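Local coordinates for cellulosomal scaffoldin (Bacteroides cellulosolvens, PDB 1TYJ), which probably binds a dockerin module through this type-II cohesin domain, helping to assemble the cellulosome, at residues 3-8 against 129-134. Residues are numbered along the deposited sequence; the frame is centred on the assembly and turned at random. Where two conformers were deposited one is given.
Sequences VLTAID and ATFENG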
loop_
_atom_site.group_PDB
_atom_site.type_symbol
_atom_site.label_atom_id
_atom_site.label_comp_id
_atom_site.label_asym_id
_atom_site.label_seq_id
_atom_site.Cartn_x
_atom_site.Cartn_y
_atom_site.Cartn_z
ATOM N N VAL A 3 7.352 -7.382 -0.937
ATOM C CA VAL A 3 6.607 -6.122 -0.999
ATOM C C VAL A 3 7.648 -5.072 -0.669
ATOM O O VAL A 3 8.423 -5.225 0.301
ATOM C CB VAL A 3 5.469 -6.103 0.042
ATOM C CG1 VAL A 3 4.849 -4.695 0.118
ATOM C CG2 VAL A 3 4.431 -7.168 -0.285
ATOM N N LEU A 4 7.722 -4.019 -1.480
ATOM C CA LEU A 4 8.713 -2.987 -1.193
ATOM C C LEU A 4 8.230 -1.647 -1.682
ATOM O O LEU A 4 7.267 -1.578 -2.464
ATOM C CB LEU A 4 10.062 -3.343 -1.807
ATOM C CG LEU A 4 10.186 -3.286 -3.326
ATOM C CD1 LEU A 4 11.660 -3.494 -3.720
ATOM C CD2 LEU A 4 9.340 -4.299 -4.043
ATOM N N THR A 5 8.882 -0.589 -1.209
ATOM C CA THR A 5 8.356 0.772 -1.438
ATOM C C THR A 5 9.386 1.765 -1.911
ATOM O O THR A 5 10.590 1.522 -1.816
ATOM C CB THR A 5 7.662 1.326 -0.164
ATOM O OG1 THR A 5 8.627 1.573 0.893
ATOM C CG2 THR A 5 6.612 0.337 0.334
ATOM N N ALA A 6 8.887 2.896 -2.409
ATOM C CA ALA A 6 9.748 4.008 -2.837
ATOM C C ALA A 6 9.103 5.272 -2.330
ATOM O O ALA A 6 7.858 5.396 -2.312
ATOM C CB ALA A 6 9.856 4.069 -4.349
ATOM N N ILE A 7 9.960 6.198 -1.910
ATOM C CA ILE A 7 9.537 7.526 -1.442
ATOM C C ILE A 7 9.979 8.564 -2.481
ATOM O O ILE A 7 11.143 8.574 -2.894
ATOM C CB ILE A 7 10.144 7.818 -0.041
ATOM C CG1 ILE A 7 9.589 6.820 0.971
ATOM C CG2 ILE A 7 9.852 9.255 0.373
ATOM C CD1 ILE A 7 10.259 6.913 2.355
ATOM N N ASP A 8 9.062 9.437 -2.919
ATOM C CA ASP A 8 9.413 10.366 -4.017
ATOM C C ASP A 8 10.373 11.442 -3.572
ATOM O O ASP A 8 11.357 11.715 -4.272
ATOM C CB ASP A 8 8.191 10.961 -4.732
ATOM C CG ASP A 8 7.183 11.651 -3.793
ATOM O OD1 ASP A 8 7.307 11.624 -2.552
ATOM O OD2 ASP A 8 6.221 12.225 -4.364
ATOM N N ALA A 129 6.006 5.116 7.059
ATOM C CA ALA A 129 4.920 4.225 7.472
ATOM C C ALA A 129 5.516 2.871 7.778
ATOM O O ALA A 129 6.677 2.615 7.440
ATOM C CB ALA A 129 3.869 4.112 6.349
ATOM N N THR A 130 4.709 2.012 8.391
ATOM C CA THR A 130 5.084 0.629 8.621
ATOM C C THR A 130 3.958 -0.327 8.184
ATOM O O THR A 130 2.782 -0.023 8.380
ATOM C CB THR A 130 5.399 0.408 10.142
ATOM O OG1 THR A 130 4.236 0.649 10.924
ATOM C CG2 THR A 130 6.535 1.328 10.615
ATOM N N PHE A 131 4.312 -1.472 7.598
ATOM C CA PHE A 131 3.319 -2.508 7.390
ATOM C C PHE A 131 3.256 -3.330 8.693
ATOM O O PHE A 131 4.283 -3.867 9.140
ATOM C CB PHE A 131 3.770 -3.428 6.255
ATOM C CG PHE A 131 3.780 -2.771 4.895
ATOM C CD1 PHE A 131 4.939 -2.171 4.411
ATOM C CD2 PHE A 131 2.657 -2.833 4.068
ATOM C CE1 PHE A 131 4.976 -1.579 3.107
ATOM C CE2 PHE A 131 2.664 -2.261 2.762
ATOM C CZ PHE A 131 3.827 -1.626 2.283
ATOM N N GLU A 132 2.081 -3.450 9.304
ATOM C CA GLU A 132 1.991 -4.185 10.577
ATOM C C GLU A 132 0.649 -4.866 10.685
ATOM O O GLU A 132 -0.359 -4.282 10.307
ATOM C CB GLU A 132 2.086 -3.211 11.746
ATOM C CG GLU A 132 3.429 -2.611 12.035
ATOM C CD GLU A 132 3.385 -1.737 13.294
ATOM O OE1 GLU A 132 2.762 -2.182 14.304
ATOM O OE2 GLU A 132 3.958 -0.616 13.263
ATOM N N ASN A 133 0.640 -6.081 11.242
ATOM C CA ASN A 133 -0.586 -6.843 11.416
ATOM C C ASN A 133 -1.563 -5.998 12.204
ATOM O O ASN A 133 -1.166 -5.209 13.083
ATOM C CB ASN A 133 -0.284 -8.142 12.177
ATOM C CG ASN A 133 0.607 -9.131 11.373
ATOM O OD1 ASN A 133 1.348 -9.935 11.951
ATOM N ND2 ASN A 133 0.518 -9.084 10.062
ATOM N N GLY A 134 -2.845 -6.140 11.912
ATOM C CA GLY A 134 -3.841 -5.473 12.739
ATOM C C GLY A 134 -5.164 -6.101 12.433
ATOM O O GLY A 134 -5.306 -7.324 12.509
#
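Val3 and Phe131 face each other across the core of the cohesin beta sandwich, their CA atoms 9.7 Å apart, and Thr5 stands 10.2 Å from Ala129 measured the same way. Such spacing is that of strands in two stacked sheets: strand 2-7 pairs with 17-25 in one layer, strand 126-131 with 30-38 in the other, and between residues 3-8 and 129-134 the contact rests on side chains alone. The example illustrates how one large ring can span the interior of a sandwich. Phe131 points its CB toward the opposite sheet, and with CG anti to its own carbonyl carbon (chi1 -68°) the ring reaches across to the spaced pair Val3 and Thr5. The CG1 methyl of Val3 comes obliquely to the far end of the ring, 3.9 Å from Phe131 CZ. The side chains of Thr5 and Phe131 run head-on toward each other, and Thr5 offers its methyl, not its hydroxyl, to the ring. Beyond this pair, Phe35 meets the Phe131 ring edge-to-face, while Leu146 packs on Val3 and Pro164 touches both Thr5 and Phe131. Thr5 CG2 lies at the ring edge, in its plane, 3.7 Å from Phe131 CE1.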